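Local coordinates for protein dephospho-CoA kinase (Mycobacterium paratuberculosis, PDB 6N39) that probably catalyses the last step of coenzyme A biosynthesis, using ATP to phosphorylate the 3'-hydroxyl group of dephospho-CoA, at residues A[12-17]-A[23-28]; A[44-49]-A[97-102]. All blocks are in the same frame, centred on the assembly; numbering follows the deposited sequence.

Overall arrangement
From the N terminus, strand 10-16, the central strand of the five-stranded parallel sheet of the kinase part, runs into a short glycine-rich loop and then helix 22-31. Contact 1 (12-17 with 23-28) closes that loop, packing the helix on the strand it has just left. The chain passes strand 35-38 and helix 39-45 before contact 2 (44-49 with 97-102) closes a much longer, largely helical excursion, bringing the turn at the end of helix 39-45 against helix 87-109. The two loops follow in series, neither enclosing nor crossing the other. Their centres lie 21 Å apart: contact 1 is buried beside the predicted ATP-binding loop, contact 2 at the surface.

Contact 1 of 2, residues A[12-17]-A[23-28]; sequences IGLTGG and SALSSA. With ACT (acetate ion), chain B.
Leu14 of the central strand and Leu25 of the following helix meet by methyl groups, CD1 of Leu14 lying 3.7 Å from CD2 of Leu25, in the strand-loop-helix unit of a P-loop (Walker A) kinase. The two leucine side chains cross at a slant. The other branch of Leu14 is used as well: CD2 of Leu14 rests against the base of Ser26, 3.9 Å from its CB and 4.0 Å from its CA. The two methyls of Leu14 thus divide between consecutive helix residues, Leu25 and Ser26. With CG anti to the backbone N (chi1 173°), Leu25 sends CD2 to Leu14.

Around this apolar core, Leu25 also touches Val136 and Val138 of the neighbouring strand 135-139 and Ala194 of helix 187-210, while Leu14 packs on Val117. Strand 10-16 is itself held in the sheet by backbone hydrogen bonds between Leu14 and Glu118 and between Gly13 and Val136. At the N-terminal end of the helix, in the predicted ATP site, an acetate probably from the crystallisation liquor is bound by Gly21 N and Ser23 N; the latter lies 3.2 Å from acetate OXT, with an N-H...O angle of 153°.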
loop_
_atom_site.group_PDB
_atom_site.type_symbol
_atom_site.label_atom_id
_atom_site.label_comp_id
_atom_site.label_asym_id
_atom_site.label_seq_id
_atom_site.Cartn_x
_atom_site.Cartn_y
_atom_site.Cartn_z
ATOM N N ILE A 12 -3.012 -8.541 5.357
ATOM C CA ILE A 12 -3.916 -7.983 4.363
ATOM C C ILE A 12 -5.072 -7.326 5.099
ATOM O O ILE A 12 -5.748 -7.976 5.902
ATOM C CB ILE A 12 -4.422 -9.062 3.392
ATOM C CG1 ILE A 12 -3.238 -9.713 2.659
ATOM C CG2 ILE A 12 -5.409 -8.464 2.392
ATOM C CD1 ILE A 12 -3.662 -10.854 1.754
ATOM N N GLY A 13 -5.311 -6.045 4.827
ATOM C CA GLY A 13 -6.521 -5.405 5.343
ATOM C C GLY A 13 -7.709 -5.742 4.451
ATOM O O GLY A 13 -7.601 -5.771 3.227
ATOM N N LEU A 14 -8.856 -6.006 5.082
ATOM C CA LEU A 14 -10.072 -6.381 4.369
ATOM C C LEU A 14 -11.237 -5.552 4.887
ATOM O O LEU A 14 -11.423 -5.435 6.106
ATOM C CB LEU A 14 -10.383 -7.871 4.542
ATOM C CG LEU A 14 -11.765 -8.337 4.037
ATOM C CD1 LEU A 14 -11.832 -8.263 2.529
ATOM C CD2 LEU A 14 -12.066 -9.747 4.491
ATOM N N THR A 15 -12.021 -4.978 3.973
ATOM C CA THR A 15 -13.181 -4.201 4.395
ATOM C C THR A 15 -14.216 -4.179 3.273
ATOM O O THR A 15 -14.062 -4.832 2.239
ATOM C CB THR A 15 -12.758 -2.787 4.853
ATOM O OG1 THR A 15 -13.756 -2.235 5.717
ATOM C CG2 THR A 15 -12.530 -1.828 3.681
ATOM N N GLY A 16 -15.269 -3.414 3.492
ATOM C CA GLY A 16 -16.368 -3.273 2.562
ATOM C C GLY A 16 -17.594 -2.809 3.297
ATOM O O GLY A 16 -17.733 -2.991 4.506
ATOM N N GLY A 17 -18.494 -2.177 2.548
ATOM C CA GLY A 17 -19.688 -1.642 3.153
ATOM C C GLY A 17 -20.673 -2.726 3.545
ATOM O O GLY A 17 -20.595 -3.870 3.106
ATOM N N SER A 23 -17.951 -10.676 5.268
ATOM C CA SER A 23 -17.778 -11.938 5.986
ATOM C C SER A 23 -17.697 -13.124 5.034
ATOM O O SER A 23 -16.928 -14.064 5.271
ATOM C CB SER A 23 -18.927 -12.141 6.981
ATOM O OG SER A 23 -18.807 -11.228 8.053
ATOM N N ALA A 24 -18.486 -13.103 3.957
ATOM C CA ALA A 24 -18.396 -14.157 2.950
ATOM C C ALA A 24 -17.012 -14.196 2.305
ATOM O O ALA A 24 -16.449 -15.276 2.081
ATOM C CB ALA A 24 -19.483 -13.958 1.894
ATOM N N LEU A 25 -16.432 -13.029 2.015
ATOM C CA LEU A 25 -15.127 -13.017 1.362
ATOM C C LEU A 25 -14.048 -13.471 2.328
ATOM O O LEU A 25 -13.118 -14.196 1.950
ATOM C CB LEU A 25 -14.822 -11.619 0.813
ATOM C CG LEU A 25 -13.418 -11.391 0.241
ATOM C CD1 LEU A 25 -13.055 -12.444 -0.828
ATOM C CD2 LEU A 25 -13.315 -10.006 -0.354
ATOM N N SER A 26 -14.164 -13.047 3.584
ATOM C CA SER A 26 -13.285 -13.537 4.635
ATOM C C SER A 26 -13.310 -15.065 4.703
ATOM O O SER A 26 -12.264 -15.717 4.767
ATOM C CB SER A 26 -13.728 -12.910 5.963
ATOM O OG SER A 26 -12.975 -13.399 7.040
ATOM N N SER A 27 -14.506 -15.655 4.687
ATOM C CA SER A 27 -14.602 -17.109 4.716
ATOM C C SER A 27 -13.971 -17.734 3.474
ATOM O O SER A 27 -13.324 -18.781 3.567
ATOM C CB SER A 27 -16.064 -17.531 4.859
ATOM O OG SER A 27 -16.202 -18.936 4.722
ATOM N N ALA A 28 -14.156 -17.112 2.306
ATOM C CA ALA A 28 -13.543 -17.626 1.078
ATOM C C ALA A 28 -12.013 -17.656 1.182
ATOM O O ALA A 28 -11.358 -18.653 0.808
ATOM C CB ALA A 28 -13.994 -16.773 -0.110
HETATM C C ACT B . -21.068 -8.710 5.237
HETATM O O ACT B . -21.491 -7.748 4.527
HETATM O OXT ACT B . -20.270 -8.667 6.222
HETATM C CH3 ACT B . -21.591 -10.158 4.860
#

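Contact 2 of 2, residues A[44-49]-A[97-102]; sequences REVVRP and PLVGAR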
loop_
_atom_site.group_PDB
_atom_site.type_symbol
_atom_site.label_atom_id
_atom_site.label_comp_id
_atom_site.label_asym_id
_atom_site.label_seq_id
_atom_site.Cartn_x
_atom_site.Cartn_y
_atom_site.Cartn_z
ATOM N N ARG A 44 -16.462 -9.710 20.874
ATOM C CA ARG A 44 -17.627 -10.401 21.427
ATOM C C ARG A 44 -17.209 -11.654 22.188
ATOM O O ARG A 44 -17.866 -12.024 23.167
ATOM C CB ARG A 44 -18.632 -10.740 20.323
ATOM N N GLU A 45 -16.102 -12.295 21.781
ATOM C CA GLU A 45 -15.676 -13.525 22.450
ATOM C C GLU A 45 -15.133 -13.256 23.852
ATOM O O GLU A 45 -15.401 -14.027 24.782
ATOM C CB GLU A 45 -14.629 -14.257 21.610
ATOM C CG GLU A 45 -15.208 -15.059 20.455
ATOM C CD GLU A 45 -14.139 -15.724 19.603
ATOM O OE1 GLU A 45 -12.936 -15.518 19.876
ATOM O OE2 GLU A 45 -14.500 -16.452 18.653
ATOM N N VAL A 46 -14.372 -12.170 24.031
ATOM C CA VAL A 46 -13.753 -11.909 25.336
ATOM C C VAL A 46 -14.747 -11.438 26.389
ATOM O O VAL A 46 -14.370 -11.282 27.561
ATOM C CB VAL A 46 -12.598 -10.889 25.221
ATOM C CG1 VAL A 46 -11.535 -11.391 24.234
ATOM C CG2 VAL A 46 -13.114 -9.520 24.811
ATOM N N VAL A 47 -16.008 -11.222 26.021
ATOM C CA VAL A 47 -17.035 -10.836 26.978
ATOM C C VAL A 47 -18.115 -11.913 27.112
ATOM O O VAL A 47 -19.213 -11.635 27.584
ATOM C CB VAL A 47 -17.645 -9.469 26.612
ATOM C CG1 VAL A 47 -16.614 -8.372 26.788
ATOM C CG2 VAL A 47 -18.160 -9.476 25.177
ATOM N N ARG A 48 -17.805 -13.148 26.710
ATOM C CA ARG A 48 -18.767 -14.234 26.784
ATOM C C ARG A 48 -18.950 -14.676 28.237
ATOM O O ARG A 48 -18.116 -14.373 29.096
ATOM C CB ARG A 48 -18.308 -15.406 25.918
ATOM N N PRO A 49 -20.051 -15.370 28.541
ATOM C CA PRO A 49 -20.276 -15.829 29.917
ATOM C C PRO A 49 -19.102 -16.643 30.451
ATOM O O PRO A 49 -18.502 -17.451 29.739
ATOM C CB PRO A 49 -21.548 -16.675 29.798
ATOM C CG PRO A 49 -22.283 -16.063 28.654
ATOM C CD PRO A 49 -21.220 -15.627 27.678
ATOM N N PRO A 97 -7.183 -4.565 25.965
ATOM C CA PRO A 97 -6.058 -5.477 26.239
ATOM C C PRO A 97 -6.418 -6.938 26.042
ATOM O O PRO A 97 -5.578 -7.718 25.578
ATOM C CB PRO A 97 -5.698 -5.165 27.696
ATOM C CG PRO A 97 -6.190 -3.751 27.912
ATOM C CD PRO A 97 -7.454 -3.674 27.109
ATOM N N LEU A 98 -7.651 -7.332 26.371
ATOM C CA LEU A 98 -8.063 -8.718 26.173
ATOM C C LEU A 98 -8.112 -9.065 24.691
ATOM O O LEU A 98 -7.687 -10.158 24.287
ATOM C CB LEU A 98 -9.422 -8.958 26.831
ATOM C CG LEU A 98 -9.492 -8.684 28.334
ATOM C CD1 LEU A 98 -10.929 -8.680 28.804
ATOM C CD2 LEU A 98 -8.685 -9.719 29.094
ATOM N N VAL A 99 -8.612 -8.137 23.868
ATOM C CA VAL A 99 -8.601 -8.327 22.419
ATOM C C VAL A 99 -7.170 -8.450 21.906
ATOM O O VAL A 99 -6.867 -9.311 21.071
ATOM C CB VAL A 99 -9.349 -7.177 21.723
ATOM C CG1 VAL A 99 -9.218 -7.309 20.215
ATOM C CG2 VAL A 99 -10.813 -7.166 22.129
ATOM N N GLY A 100 -6.275 -7.578 22.380
ATOM C CA GLY A 100 -4.886 -7.652 21.949
ATOM C C GLY A 100 -4.236 -8.973 22.310
ATOM O O GLY A 100 -3.531 -9.579 21.496
ATOM N N ALA A 101 -4.480 -9.449 23.533
ATOM C CA ALA A 101 -3.927 -10.733 23.947
ATOM C C ALA A 101 -4.456 -11.864 23.078
ATOM O O ALA A 101 -3.689 -12.739 22.654
ATOM C CB ALA A 101 -4.239 -10.999 25.419
ATOM N N ARG A 102 -5.765 -11.867 22.803
ATOM C CA ARG A 102 -6.331 -12.933 21.979
ATOM C C ARG A 102 -5.759 -12.903 20.564
ATOM O O ARG A 102 -5.426 -13.949 19.995
ATOM C CB ARG A 102 -7.853 -12.815 21.940
ATOM C CG ARG A 102 -8.522 -13.887 21.103
ATOM C CD ARG A 102 -8.259 -15.253 21.699
ATOM N NE ARG A 102 -8.500 -16.322 20.740
ATOM C CZ ARG A 102 -7.938 -17.523 20.816
ATOM N NH1 ARG A 102 -7.102 -17.798 21.807
ATOM N NH2 ARG A 102 -8.203 -18.447 19.899
#
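Val46 packs against Leu98 and Val99, joining the type I beta turn Glu45-Arg48 at the end of helix 39-45 to one side of helix 87-109, at the surface of the P-loop kinase domain. The contact is mainly apolar. Val46 meets the root of Leu98: both its CB and its CG1 lie 4.1 Å from Leu98 CB. CG1 of Val46 also comes 4.0 Å from the carbonyl oxygen Leu98 O. With CG1 anti to the carbonyl carbon (chi1 -58°), CG2 of Val46 falls between the backbone N and the carbonyl carbon and meets Val99 CG2 at 4.2 Å. Val99 and Arg102 both touch Ile42 too, extending the same face onto helix 39-45.

Backbone bonding shapes the turn: Arg48 N donates to Glu45 O over 3.2 Å. Thr51 OG1 lies within hydrogen-bonding reach of both carbonyls, Val46 O and Arg48 O, which must share its single proton, tying the turn to the residues that follow.

The charged pair is looser. Arg102 makes a salt bridge through NH1 with Glu105 on its own helix, whereas Glu45 is near in charge only: its OE1 stands well off the guanidinium plane, 4.6 Å from Arg102 NE, too far for a salt bridge.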